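Local coordinates for cortical-lytic enzyme (Bacillus cereus, PDB 4S3J), which acts as an N-acetylglucosaminidase that breaks down partially degraded cortex peptidoglycan, recognising its muramic acid delta-lactam, when spores germinate, at residues P301-E304 / V305-A309; Y64-S67 / Q68-V72; Q416-R419 / L420-E423; Q312-P315 / Q316-M319; D226-A229 / Y230-L234. All coordinates share one frame; numbering follows the deposited sequence.

Contact 1: residues P301-E304 / V305-A309; sequences PVKE and VLQYA
Lys303 and Gln307 face each other across one turn of the helix 299-312, whose backbone is bonded i to i+4 throughout: Val305 N, Leu306 N, Gln307 N and Tyr308 N give to the carbonyl oxygens of Pro301, Val302, Lys303 and Glu304, with Gln307 N lying 2.9 Å from Lys303 O. Proline suits the first of these positions, since it has no N-H to give but its oxygen still accepts. On the outer side Lys303 runs out fully extended, and the side chain of Gln307 crosses it at a slant, so that Lys303 CE meets Gln307 NE2 at 3.6 Å, a contact of methylene with amide. With its CG anti to the carbonyl carbon (chi1 -68°), Gln307 starts back along the helix, CG coming within 3.2 Å of Lys303 O, and then runs out extended. Long, flexible polar chains suit this more exposed side. The buried side is aliphatic: Val302 CG1 and Leu306 CD1 are 4.4 Å apart, a loose touch, and both residues pack on Met320 and on Leu396 of helix 387-400, while Val305 turns to Ile281. The hydroxyl of Tyr308 is bonded to Ser257, and its ring meets that of Tyr269. Such an amphipathic helix, its branched aliphatic residues against strands 278-281 and 318-330, is characteristic of the beta-alpha-beta units of a TIM barrel, here the glycoside hydrolase family 18 domain.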
loop_
_atom_site.group_PDB
_atom_site.type_symbol
_atom_site.label_atom_id
_atom_site.label_comp_id
_atom_site.label_asym_id
_atom_site.label_seq_id
_atom_site.Cartn_x
_atom_site.Cartn_y
_atom_site.Cartn_z
ATOM N N PRO A 301 -12.839 7.947 -3.601
ATOM C CA PRO A 301 -12.986 6.834 -4.544
ATOM C C PRO A 301 -12.502 5.505 -3.975
ATOM O O PRO A 301 -13.104 4.469 -4.269
ATOM C CB PRO A 301 -12.145 7.278 -5.733
ATOM C CG PRO A 301 -12.221 8.755 -5.691
ATOM C CD PRO A 301 -12.193 9.111 -4.235
ATOM N N VAL A 302 -11.463 5.507 -3.152
ATOM C CA VAL A 302 -11.006 4.254 -2.569
ATOM C C VAL A 302 -12.106 3.661 -1.674
ATOM O O VAL A 302 -12.405 2.471 -1.759
ATOM C CB VAL A 302 -9.693 4.439 -1.785
ATOM C CG1 VAL A 302 -9.365 3.202 -0.959
ATOM C CG2 VAL A 302 -8.551 4.763 -2.741
ATOM N N LYS A 303 -12.730 4.501 -0.859
ATOM C CA LYS A 303 -13.843 4.067 -0.007
ATOM C C LYS A 303 -14.976 3.489 -0.867
ATOM O O LYS A 303 -15.557 2.461 -0.515
ATOM C CB LYS A 303 -14.358 5.222 0.868
ATOM C CG LYS A 303 -15.588 4.875 1.692
ATOM C CD LYS A 303 -15.924 5.962 2.689
ATOM C CE LYS A 303 -17.171 5.584 3.487
ATOM N NZ LYS A 303 -17.459 6.630 4.499
ATOM N N GLU A 304 -15.280 4.130 -2.001
ATOM C CA GLU A 304 -16.338 3.628 -2.903
ATOM C C GLU A 304 -16.038 2.218 -3.386
ATOM O O GLU A 304 -16.936 1.361 -3.472
ATOM C CB GLU A 304 -16.513 4.550 -4.101
ATOM C CG GLU A 304 -17.108 5.914 -3.777
ATOM C CD GLU A 304 -17.363 6.747 -5.026
ATOM O OE1 GLU A 304 -17.624 6.160 -6.097
ATOM O OE2 GLU A 304 -17.294 7.990 -4.937
ATOM N N VAL A 305 -14.778 1.980 -3.734
ATOM C CA VAL A 305 -14.355 0.656 -4.184
ATOM C C VAL A 305 -14.458 -0.364 -3.050
ATOM O O VAL A 305 -14.943 -1.475 -3.261
ATOM C CB VAL A 305 -12.897 0.663 -4.754
ATOM C CG1 VAL A 305 -12.423 -0.762 -5.033
ATOM C CG2 VAL A 305 -12.815 1.481 -6.024
ATOM N N LEU A 306 -14.007 -0.011 -1.851
ATOM C CA LEU A 306 -14.125 -0.938 -0.731
ATOM C C LEU A 306 -15.589 -1.259 -0.420
ATOM O O LEU A 306 -15.911 -2.410 -0.106
ATOM C CB LEU A 306 -13.446 -0.396 0.523
ATOM C CG LEU A 306 -11.935 -0.221 0.371
ATOM C CD1 LEU A 306 -11.376 0.359 1.672
ATOM C CD2 LEU A 306 -11.215 -1.509 0.014
ATOM N N GLN A 307 -16.463 -0.257 -0.497
ATOM C CA GLN A 307 -17.885 -0.482 -0.241
ATOM C C GLN A 307 -18.488 -1.397 -1.302
ATOM O O GLN A 307 -19.286 -2.279 -0.981
ATOM C CB GLN A 307 -18.649 0.836 -0.201
ATOM C CG GLN A 307 -18.312 1.713 0.985
ATOM C CD GLN A 307 -19.004 3.046 0.908
ATOM O OE1 GLN A 307 -19.000 3.701 -0.131
ATOM N NE2 GLN A 307 -19.631 3.443 1.993
ATOM N N TYR A 308 -18.109 -1.192 -2.562
ATOM C CA TYR A 308 -18.610 -2.064 -3.613
ATOM C C TYR A 308 -18.082 -3.473 -3.376
ATOM O O TYR A 308 -18.841 -4.432 -3.449
ATOM C CB TYR A 308 -18.213 -1.586 -5.003
ATOM C CG TYR A 308 -18.529 -2.652 -6.028
ATOM C CD1 TYR A 308 -19.836 -2.939 -6.374
ATOM C CD2 TYR A 308 -17.527 -3.410 -6.585
ATOM C CE1 TYR A 308 -20.131 -3.935 -7.291
ATOM C CE2 TYR A 308 -17.802 -4.415 -7.508
ATOM C CZ TYR A 308 -19.112 -4.673 -7.845
ATOM O OH TYR A 308 -19.393 -5.673 -8.757
ATOM N N ALA A 309 -16.796 -3.598 -3.055
ATOM C CA ALA A 309 -16.209 -4.919 -2.825
ATOM C C ALA A 309 -16.935 -5.686 -1.705
ATOM O O ALA A 309 -17.216 -6.872 -1.843
ATOM C CB ALA A 309 -14.737 -4.793 -2.509
#

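Contact 2: residues Y64-S67 / Q68-V72; sequences YRIS and QTYNV
Tyr64 swings its CG away from the backbone N (chi1 176°), while Gln68 bends at its second torsion (chi2 -62°), and together these turns lay the glutamine chain over the tyrosine ring. Gln68 CG sits over one face, 4.0 Å from the centroid of the Tyr64 ring, a CH-pi contact, and the amide plane lies 28° from that of the ring. A long chain with a flat end can cover an aromatic face in this way and remain polar. Ser67 is small enough to turn back on its own helix: its OG donates to Tyr64 O at 2.7 Å, and the same oxygen takes the N-H of Gln68. Farther along, a water lies 3.1 Å from Thr69 OG1 and makes a weak 3.3 Å bond to Arg65 NE. The helix closes in a Schellman motif. Asn71 has positive phi, which asparagine tolerates well, and Val72 N returns to Ser67 O at 3.1 Å. Within this LysM domain, Ile66 and Ser67 face helix 74-80. The polar side meets helix 387-400 of the catalytic domain, where Tyr64 OH bonds Glu399, Arg65 bonds Ser392, Thr69 bonds Asn395 and Asn71 bonds Lys398.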
loop_
_atom_site.group_PDB
_atom_site.type_symbol
_atom_site.label_atom_id
_atom_site.label_comp_id
_atom_site.label_asym_id
_atom_site.label_seq_id
_atom_site.Cartn_x
_atom_site.Cartn_y
_atom_site.Cartn_z
ATOM N N TYR A 64 -13.464 12.487 16.458
ATOM C CA TYR A 64 -13.723 11.240 15.756
ATOM C C TYR A 64 -12.436 10.670 15.122
ATOM O O TYR A 64 -12.117 9.486 15.302
ATOM C CB TYR A 64 -14.798 11.442 14.688
ATOM C CG TYR A 64 -15.028 10.193 13.882
ATOM C CD1 TYR A 64 -15.793 9.154 14.383
ATOM C CD2 TYR A 64 -14.446 10.044 12.632
ATOM C CE1 TYR A 64 -15.984 7.997 13.642
ATOM C CE2 TYR A 64 -14.628 8.906 11.899
ATOM C CZ TYR A 64 -15.397 7.889 12.407
ATOM O OH TYR A 64 -15.561 6.753 11.647
ATOM N N ARG A 65 -11.690 11.500 14.397
ATOM C CA ARG A 65 -10.462 11.026 13.747
ATOM C C ARG A 65 -9.453 10.530 14.778
ATOM O O ARG A 65 -8.838 9.482 14.614
ATOM C CB ARG A 65 -9.813 12.119 12.888
ATOM C CG ARG A 65 -8.515 11.653 12.227
ATOM C CD ARG A 65 -7.807 12.778 11.470
ATOM N NE ARG A 65 -6.499 12.368 10.948
ATOM C CZ ARG A 65 -6.314 11.754 9.777
ATOM N NH1 ARG A 65 -7.356 11.471 9.016
ATOM N NH2 ARG A 65 -5.081 11.418 9.372
ATOM N N ILE A 66 -9.261 11.305 15.835
ATOM C CA ILE A 66 -8.269 10.940 16.830
ATOM C C ILE A 66 -8.639 9.613 17.513
ATOM O O ILE A 66 -7.761 8.787 17.806
ATOM C CB ILE A 66 -8.116 12.085 17.863
ATOM C CG1 ILE A 66 -7.611 13.349 17.166
ATOM C CG2 ILE A 66 -7.206 11.663 19.026
ATOM C CD1 ILE A 66 -7.837 14.627 17.971
ATOM N N SER A 67 -9.928 9.414 17.778
ATOM C CA SER A 67 -10.401 8.164 18.371
ATOM C C SER A 67 -10.158 6.991 17.411
ATOM O O SER A 67 -9.762 5.915 17.851
ATOM C CB SER A 67 -11.873 8.280 18.773
ATOM O OG SER A 67 -12.755 8.369 17.674
ATOM N N GLN A 68 -10.376 7.201 16.121
ATOM C CA GLN A 68 -10.098 6.143 15.152
ATOM C C GLN A 68 -8.611 5.837 15.126
ATOM O O GLN A 68 -8.204 4.680 15.155
ATOM C CB GLN A 68 -10.564 6.520 13.739
ATOM C CG GLN A 68 -12.064 6.510 13.541
ATOM C CD GLN A 68 -12.664 5.120 13.753
ATOM O OE1 GLN A 68 -12.181 4.137 13.196
ATOM N NE2 GLN A 68 -13.701 5.036 14.577
ATOM N N THR A 69 -7.789 6.879 15.090
ATOM C CA THR A 69 -6.363 6.687 15.022
ATOM C C THR A 69 -5.852 5.862 16.198
ATOM O O THR A 69 -5.096 4.914 15.997
ATOM C CB THR A 69 -5.625 8.044 14.986
ATOM O OG1 THR A 69 -5.915 8.716 13.757
ATOM C CG2 THR A 69 -4.098 7.868 15.113
ATOM N N TYR A 70 -6.276 6.203 17.415
ATOM C CA TYR A 70 -5.713 5.563 18.601
ATOM C C TYR A 70 -6.534 4.406 19.152
ATOM O O TYR A 70 -6.252 3.914 20.231
ATOM C CB TYR A 70 -5.460 6.631 19.682
ATOM C CG TYR A 70 -4.287 7.494 19.276
ATOM C CD1 TYR A 70 -3.001 7.005 19.376
ATOM C CD2 TYR A 70 -4.467 8.771 18.772
ATOM C CE1 TYR A 70 -1.895 7.761 18.954
ATOM C CE2 TYR A 70 -3.360 9.551 18.372
ATOM C CZ TYR A 70 -2.086 9.031 18.467
ATOM O OH TYR A 70 -0.991 9.785 18.065
ATOM N N ASN A 71 -7.483 3.921 18.360
ATOM C CA ASN A 71 -8.266 2.726 18.710
ATOM C C ASN A 71 -8.959 2.828 20.059
ATOM O O ASN A 71 -9.055 1.838 20.804
ATOM C CB ASN A 71 -7.353 1.504 18.725
ATOM C CG ASN A 71 -6.563 1.345 17.429
ATOM O OD1 ASN A 71 -7.118 1.432 16.336
ATOM N ND2 ASN A 71 -5.253 1.133 17.554
ATOM N N VAL A 72 -9.510 4.005 20.329
ATOM C CA VAL A 72 -10.230 4.309 21.573
ATOM C C VAL A 72 -11.671 4.713 21.275
ATOM O O VAL A 72 -11.919 5.471 20.349
ATOM C CB VAL A 72 -9.529 5.442 22.362
ATOM C CG1 VAL A 72 -8.128 5.043 22.744
ATOM C CG2 VAL A 72 -9.490 6.700 21.575
HETATM O O HOH W 1 -5.584 11.791 14.055
#

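Contact 3: residues Q416-R419 / L420-E423; sequences QNWR and LLVE
Arg419 grips Glu423 side-on, one turn along helix 415-424, in a salt bridge that brings two nitrogens to a single carboxylate oxygen. Glu423 OE2 lies 3.0 Å from Arg419 NE, on a fairly straight bond, and 3.3 Å from Arg419 NH2. The oxygen sits in the guanidinium plane, but both nitrogens approach it from one face of the carboxylate, whose plane is turned 53° from the guanidinium. Bends in both chains make this possible: arginine folds at chi2 (65°) and glutamate at chi2 (-68°), so two long residues meet close to the helix surface. Their opposite charges suit the four-residue spacing. Val422 lies beside the bridge, its CG2 4.1 Å from Arg419 CD, the two side chains crossing at about a right angle. On another side Leu421 CD2 approaches Trp418 CE3 obliquely at 4.2 Å. Asn417 ND2 rests over the centre of the indole, which also meets the ring of Tyr407. Farther out, Leu420 and Leu421 pack on Phe394 of helix 387-400, and Arg419 and Leu420 reach Ile47. With its ion pair on the partly exposed side by the first LysM domain, and Leu421 and the indole turned inward, this is a helix typical of a TIM barrel's outside.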
loop_
_atom_site.group_PDB
_atom_site.type_symbol
_atom_site.label_atom_id
_atom_site.label_comp_id
_atom_site.label_asym_id
_atom_site.label_seq_id
_atom_site.Cartn_x
_atom_site.Cartn_y
_atom_site.Cartn_z
ATOM N N GLN A 416 7.949 6.271 7.902
ATOM C CA GLN A 416 6.806 6.518 8.760
ATOM C C GLN A 416 5.674 5.539 8.475
ATOM O O GLN A 416 4.897 5.217 9.359
ATOM C CB GLN A 416 6.300 7.942 8.598
ATOM C CG GLN A 416 7.323 8.992 8.928
ATOM C CD GLN A 416 8.115 9.468 7.742
ATOM O OE1 GLN A 416 8.158 8.826 6.686
ATOM N NE2 GLN A 416 8.776 10.605 7.911
ATOM N N ASN A 417 5.548 5.084 7.228
ATOM C CA ASN A 417 4.496 4.129 6.919
ATOM C C ASN A 417 4.620 2.857 7.758
ATOM O O ASN A 417 3.629 2.356 8.320
ATOM C CB ASN A 417 4.520 3.786 5.425
ATOM C CG ASN A 417 3.613 2.632 5.096
ATOM O OD1 ASN A 417 2.384 2.769 5.173
ATOM N ND2 ASN A 417 4.193 1.479 4.770
ATOM N N TRP A 418 5.835 2.330 7.846
ATOM C CA TRP A 418 6.043 1.052 8.505
ATOM C C TRP A 418 5.914 1.188 10.023
ATOM O O TRP A 418 5.292 0.349 10.669
ATOM C CB TRP A 418 7.400 0.483 8.076
ATOM C CG TRP A 418 7.437 0.343 6.576
ATOM C CD1 TRP A 418 8.129 1.108 5.693
ATOM C CD2 TRP A 418 6.683 -0.592 5.792
ATOM N NE1 TRP A 418 7.878 0.691 4.396
ATOM C CE2 TRP A 418 6.982 -0.342 4.434
ATOM C CE3 TRP A 418 5.794 -1.618 6.105
ATOM C CZ2 TRP A 418 6.423 -1.094 3.402
ATOM C CZ3 TRP A 418 5.242 -2.352 5.076
ATOM C CH2 TRP A 418 5.563 -2.090 3.752
ATOM N N ARG A 419 6.418 2.283 10.576
ATOM C CA ARG A 419 6.253 2.530 12.002
ATOM C C ARG A 419 4.776 2.726 12.349
ATOM O O ARG A 419 4.306 2.208 13.352
ATOM C CB ARG A 419 7.076 3.735 12.451
ATOM C CG ARG A 419 6.849 4.076 13.926
ATOM C CD ARG A 419 7.338 2.954 14.841
ATOM N NE ARG A 419 7.118 3.252 16.256
ATOM C CZ ARG A 419 7.967 3.930 17.025
ATOM N NH1 ARG A 419 9.091 4.428 16.515
ATOM N NH2 ARG A 419 7.673 4.143 18.304
ATOM N N LEU A 420 4.042 3.482 11.541
ATOM C CA LEU A 420 2.633 3.702 11.829
ATOM C C LEU A 420 1.826 2.413 11.689
ATOM O O LEU A 420 0.846 2.214 12.392
ATOM C CB LEU A 420 2.066 4.799 10.933
ATOM C CG LEU A 420 2.522 6.215 11.296
ATOM C CD1 LEU A 420 2.099 7.159 10.190
ATOM C CD2 LEU A 420 1.979 6.641 12.639
ATOM N N LEU A 421 2.236 1.528 10.776
ATOM C CA LEU A 421 1.539 0.262 10.617
ATOM C C LEU A 421 1.548 -0.512 11.940
ATOM O O LEU A 421 0.496 -1.022 12.369
ATOM C CB LEU A 421 2.189 -0.573 9.503
ATOM C CG LEU A 421 1.471 -1.885 9.162
ATOM C CD1 LEU A 421 0.107 -1.647 8.485
ATOM C CD2 LEU A 421 2.362 -2.739 8.298
ATOM N N VAL A 422 2.721 -0.619 12.565
ATOM C CA VAL A 422 2.841 -1.361 13.834
ATOM C C VAL A 422 2.260 -0.599 15.030
ATOM O O VAL A 422 1.854 -1.226 16.024
ATOM C CB VAL A 422 4.310 -1.740 14.168
ATOM C CG1 VAL A 422 4.876 -2.626 13.102
ATOM C CG2 VAL A 422 5.176 -0.539 14.340
ATOM N N GLU A 423 2.189 0.728 14.953
ATOM C CA GLU A 423 1.551 1.497 16.017
ATOM C C GLU A 423 0.040 1.300 15.987
ATOM O O GLU A 423 -0.615 1.223 17.027
ATOM C CB GLU A 423 1.869 2.984 15.876
ATOM C CG GLU A 423 3.302 3.343 16.221
ATOM C CD GLU A 423 3.634 3.173 17.701
ATOM O OE1 GLU A 423 2.782 3.492 18.567
ATOM O OE2 GLU A 423 4.749 2.711 17.993
#

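Contact 4: residues Q312-P315 / Q316-M319; sequences QMPP and QKIM
Lys317 N gives to Pro314 O at 3.1 Å and Ile318 N to Pro315 O at 3.0 Å, two successive i to i+3 bonds, as in a short 3-10 turn, which here links helix 299-312 to strand 318-330, the return from helix to strand in a beta-alpha-beta unit of the TIM barrel. Each donor stands well above the plane of its carbonyl, by 48° and 55° respectively. Two prolines suit the start of this turn, because their rings restrict phi and neither needs an acceptor for an N-H. The side chain of Gln316 folds back over them. Its CG lies between the backbone N and the carbonyl carbon (chi1 57°), and this together with a sharp bend at the second torsion brings the amide beside both rings, with Gln316 OE1 3.4 Å from Pro314 CB and equally near Pro315 CD. Lys317 extends away to the carbonyl oxygens of Gly273 and Val276, two acceptors that suit an ammonium group. On the buried side of the turn, the side chains are apolar. Ile318 opens the strand and also packs on Leu306, Ala309 and Ile281, whereas Met313 reaches Val279 and Tyr269; a flexible thioether fits well among such neighbours. Met313 and Ile318 cross at a slant, Met313 SD resting 3.9 Å from Ile318 CG1.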
loop_
_atom_site.group_PDB
_atom_site.type_symbol
_atom_site.label_atom_id
_atom_site.label_comp_id
_atom_site.label_asym_id
_atom_site.label_seq_id
_atom_site.Cartn_x
_atom_site.Cartn_y
_atom_site.Cartn_z
ATOM N N GLN A 312 -19.983 -7.570 -2.547
ATOM C CA GLN A 312 -19.786 -8.732 -3.409
ATOM C C GLN A 312 -19.121 -9.908 -2.706
ATOM O O GLN A 312 -19.153 -11.019 -3.225
ATOM C CB GLN A 312 -18.928 -8.365 -4.631
ATOM C CG GLN A 312 -19.467 -7.239 -5.488
ATOM C CD GLN A 312 -20.826 -7.551 -6.089
ATOM O OE1 GLN A 312 -20.967 -8.452 -6.918
ATOM N NE2 GLN A 312 -21.841 -6.829 -5.639
ATOM N N MET A 313 -18.456 -9.651 -1.584
ATOM C CA MET A 313 -17.673 -10.676 -0.891
ATOM C C MET A 313 -17.456 -10.305 0.572
ATOM O O MET A 313 -17.624 -9.139 0.959
ATOM C CB MET A 313 -16.315 -10.874 -1.575
ATOM C CG MET A 313 -15.333 -9.741 -1.253
ATOM S SD MET A 313 -13.808 -9.865 -2.219
ATOM C CE MET A 313 -14.389 -9.401 -3.854
ATOM N N PRO A 314 -17.076 -11.292 1.404
ATOM C CA PRO A 314 -16.828 -11.020 2.832
ATOM C C PRO A 314 -15.704 -10.006 3.062
ATOM O O PRO A 314 -14.671 -10.074 2.397
ATOM C CB PRO A 314 -16.439 -12.387 3.401
ATOM C CG PRO A 314 -16.924 -13.391 2.416
ATOM C CD PRO A 314 -16.912 -12.717 1.067
ATOM N N PRO A 315 -15.892 -9.072 4.003
ATOM C CA PRO A 315 -14.890 -8.018 4.192
ATOM C C PRO A 315 -13.489 -8.512 4.548
ATOM O O PRO A 315 -12.513 -7.886 4.129
ATOM C CB PRO A 315 -15.455 -7.195 5.362
ATOM C CG PRO A 315 -16.888 -7.506 5.410
ATOM C CD PRO A 315 -17.054 -8.896 4.893
ATOM N N GLN A 316 -13.394 -9.619 5.285
ATOM C CA GLN A 316 -12.094 -10.142 5.724
ATOM C C GLN A 316 -11.223 -10.598 4.555
ATOM O O GLN A 316 -10.004 -10.727 4.696
ATOM C CB GLN A 316 -12.275 -11.318 6.686
ATOM C CG GLN A 316 -13.080 -12.474 6.128
ATOM C CD GLN A 316 -14.564 -12.373 6.433
ATOM O OE1 GLN A 316 -15.164 -11.301 6.346
ATOM N NE2 GLN A 316 -15.166 -13.501 6.777
ATOM N N LYS A 317 -11.839 -10.878 3.411
ATOM C CA LYS A 317 -11.086 -11.314 2.248
ATOM C C LYS A 317 -10.443 -10.155 1.481
ATOM O O LYS A 317 -9.674 -10.382 0.556
ATOM C CB LYS A 317 -11.975 -12.099 1.289
ATOM C CG LYS A 317 -12.431 -13.408 1.842
ATOM C CD LYS A 317 -12.951 -14.322 0.734
ATOM C CE LYS A 317 -13.391 -15.682 1.296
ATOM N NZ LYS A 317 -13.758 -16.668 0.242
ATOM N N ILE A 318 -10.778 -8.925 1.854
ATOM C CA ILE A 318 -10.340 -7.764 1.075
ATOM C C ILE A 318 -9.013 -7.180 1.575
ATOM O O ILE A 318 -8.900 -6.770 2.744
ATOM C CB ILE A 318 -11.417 -6.654 1.074
ATOM C CG1 ILE A 318 -12.702 -7.171 0.434
ATOM C CG2 ILE A 318 -10.902 -5.412 0.320
ATOM C CD1 ILE A 318 -13.923 -6.289 0.646
ATOM N N MET A 319 -8.026 -7.149 0.678
ATOM C CA MET A 319 -6.771 -6.443 0.908
ATOM C C MET A 319 -6.776 -5.190 0.057
ATOM O O MET A 319 -6.853 -5.266 -1.167
ATOM C CB MET A 319 -5.554 -7.309 0.572
ATOM C CG MET A 319 -5.517 -8.678 1.249
ATOM S SD MET A 319 -5.273 -8.548 3.042
ATOM C CE MET A 319 -6.162 -10.011 3.604
#

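Contact 5: residues D226-A229 / Y230-L234; sequences DREA and YNRFL
Glu228 and Asn231 join side chains in the first turns of helix 227-240, which links strands 214-218 and 246-251 in a beta-alpha-beta unit of the TIM barrel. The backbone bonds run from Tyr230 N, Asn231 N, Arg232 N and Phe233 N to the oxygens four residues earlier, Tyr230 N reaching Asp226 O at 2.8 Å. Among polar side chains, Asn231 ND2 donates almost straight (170°) to Glu228 OE1 at 3.2 Å. The donor comes from above the carboxylate plane, and the two chains cross at about a right angle. The same amide nitrogen also bonds Asp268, which bridges to Arg227, while Glu228 OE2 pairs with Arg235; an amide suits the place, since ND2 can serve two carboxylates. For apolar contacts, Tyr230 and Phe233 turn to Leu190 and Phe217. The Tyr230 side chain lies about 8 Å from that of Glu220, the probable proton donor. In guanidinium packing, small Ala229 lets Arg232 lay one face, off-centre, over Ala229 CA, with Arg232 NH2 3.6 Å from Ala229 CB.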
loop_
_atom_site.group_PDB
_atom_site.type_symbol
_atom_site.label_atom_id
_atom_site.label_comp_id
_atom_site.label_asym_id
_atom_site.label_seq_id
_atom_site.Cartn_x
_atom_site.Cartn_y
_atom_site.Cartn_z
ATOM N N ASP A 226 -13.551 -14.987 -21.410
ATOM C CA ASP A 226 -12.895 -15.925 -20.507
ATOM C C ASP A 226 -13.259 -15.706 -19.037
ATOM O O ASP A 226 -12.638 -16.302 -18.159
ATOM C CB ASP A 226 -11.374 -15.824 -20.675
ATOM C CG ASP A 226 -10.891 -16.475 -21.959
ATOM O OD1 ASP A 226 -11.596 -17.384 -22.448
ATOM O OD2 ASP A 226 -9.807 -16.078 -22.460
ATOM N N ARG A 227 -14.251 -14.860 -18.771
ATOM C CA ARG A 227 -14.676 -14.590 -17.386
ATOM C C ARG A 227 -14.961 -15.890 -16.632
ATOM O O ARG A 227 -14.353 -16.176 -15.596
ATOM C CB ARG A 227 -15.919 -13.687 -17.366
ATOM C CG ARG A 227 -16.430 -13.352 -15.968
ATOM C CD ARG A 227 -17.677 -12.460 -16.014
ATOM N NE ARG A 227 -18.727 -13.077 -16.809
ATOM C CZ ARG A 227 -19.533 -14.035 -16.372
ATOM N NH1 ARG A 227 -19.413 -14.498 -15.136
ATOM N NH2 ARG A 227 -20.446 -14.548 -17.190
ATOM N N GLU A 228 -15.867 -16.702 -17.168
ATOM C CA GLU A 228 -16.243 -17.923 -16.467
ATOM C C GLU A 228 -15.137 -18.983 -16.522
ATOM O O GLU A 228 -14.990 -19.750 -15.569
ATOM C CB GLU A 228 -17.556 -18.476 -17.025
ATOM C CG GLU A 228 -18.007 -19.758 -16.355
ATOM C CD GLU A 228 -18.135 -19.636 -14.839
ATOM O OE1 GLU A 228 -18.455 -18.533 -14.327
ATOM O OE2 GLU A 228 -17.895 -20.661 -14.164
ATOM N N ALA A 229 -14.354 -19.020 -17.610
ATOM C CA ALA A 229 -13.208 -19.933 -17.695
ATOM C C ALA A 229 -12.153 -19.598 -16.622
ATOM O O ALA A 229 -11.488 -20.488 -16.089
ATOM C CB ALA A 229 -12.588 -19.900 -19.104
ATOM N N TYR A 230 -11.992 -18.317 -16.308
ATOM C CA TYR A 230 -11.086 -17.909 -15.238
ATOM C C TYR A 230 -11.650 -18.382 -13.888
ATOM O O TYR A 230 -10.925 -18.934 -13.059
ATOM C CB TYR A 230 -10.892 -16.383 -15.241
ATOM C CG TYR A 230 -9.794 -15.836 -14.338
ATOM C CD1 TYR A 230 -8.852 -16.669 -13.737
ATOM C CD2 TYR A 230 -9.709 -14.480 -14.087
ATOM C CE1 TYR A 230 -7.852 -16.154 -12.914
ATOM C CE2 TYR A 230 -8.708 -13.954 -13.253
ATOM C CZ TYR A 230 -7.785 -14.801 -12.681
ATOM O OH TYR A 230 -6.794 -14.308 -11.865
ATOM N N ASN A 231 -12.942 -18.166 -13.671
ATOM C CA ASN A 231 -13.593 -18.683 -12.462
ATOM C C ASN A 231 -13.391 -20.185 -12.314
ATOM O O ASN A 231 -13.039 -20.663 -11.240
ATOM C CB ASN A 231 -15.094 -18.362 -12.446
ATOM C CG ASN A 231 -15.376 -16.887 -12.387
ATOM O OD1 ASN A 231 -14.544 -16.103 -11.923
ATOM N ND2 ASN A 231 -16.563 -16.489 -12.843
ATOM N N ARG A 232 -13.578 -20.938 -13.401
ATOM C CA ARG A 232 -13.388 -22.388 -13.347
ATOM C C ARG A 232 -11.946 -22.756 -13.056
ATOM O O ARG A 232 -11.682 -23.695 -12.314
ATOM C CB ARG A 232 -13.813 -23.069 -14.649
ATOM C CG ARG A 232 -15.281 -23.031 -14.969
ATOM C CD ARG A 232 -15.595 -24.078 -16.019
ATOM N NE ARG A 232 -14.901 -23.798 -17.278
ATOM C CZ ARG A 232 -15.384 -23.026 -18.248
ATOM N NH1 ARG A 232 -16.580 -22.462 -18.117
ATOM N NH2 ARG A 232 -14.676 -22.825 -19.356
ATOM N N PHE A 233 -11.001 -22.038 -13.661
ATOM C CA PHE A 233 -9.602 -22.282 -13.358
ATOM C C PHE A 233 -9.334 -22.077 -11.865
ATOM O O PHE A 233 -8.672 -22.897 -11.233
ATOM C CB PHE A 233 -8.699 -21.366 -14.195
ATOM C CG PHE A 233 -7.263 -21.375 -13.765
ATOM C CD1 PHE A 233 -6.479 -22.499 -13.943
ATOM C CD2 PHE A 233 -6.687 -20.242 -13.199
ATOM C CE1 PHE A 233 -5.152 -22.508 -13.558
ATOM C CE2 PHE A 233 -5.354 -20.246 -12.817
ATOM C CZ PHE A 233 -4.590 -21.377 -12.995
ATOM N N LEU A 234 -9.846 -20.991 -11.299
ATOM C CA LEU A 234 -9.602 -20.723 -9.889
ATOM C C LEU A 234 -10.218 -21.821 -9.025
ATOM O O LEU A 234 -9.580 -22.266 -8.065
ATOM C CB LEU A 234 -10.139 -19.347 -9.501
ATOM C CG LEU A 234 -9.375 -18.163 -10.121
ATOM C CD1 LEU A 234 -10.161 -16.907 -9.843
ATOM C CD2 LEU A 234 -7.940 -18.045 -9.587
#

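In the fold
From the N terminus, contact 2 comes first, in the second LysM domain, followed by contacts 5, 1, 4 and 3. They lie in series and none nests in or crosses another; each is local, contacts 2 and 4 turning the chain at or after a helix end and the others lying within helices. Contacts 1 and 4 touch, Ala309 CB meeting Ile318 CD1 at 3.6 Å, and so seat a barrel helix on the strand that follows it. Contact 5 belongs to an earlier unit of the same barrel, its centre about 38 Å from that of contact 3. Contacts 2 and 3 both pack on helix 387-400, the catalytic-domain helix against which the second LysM domain rests.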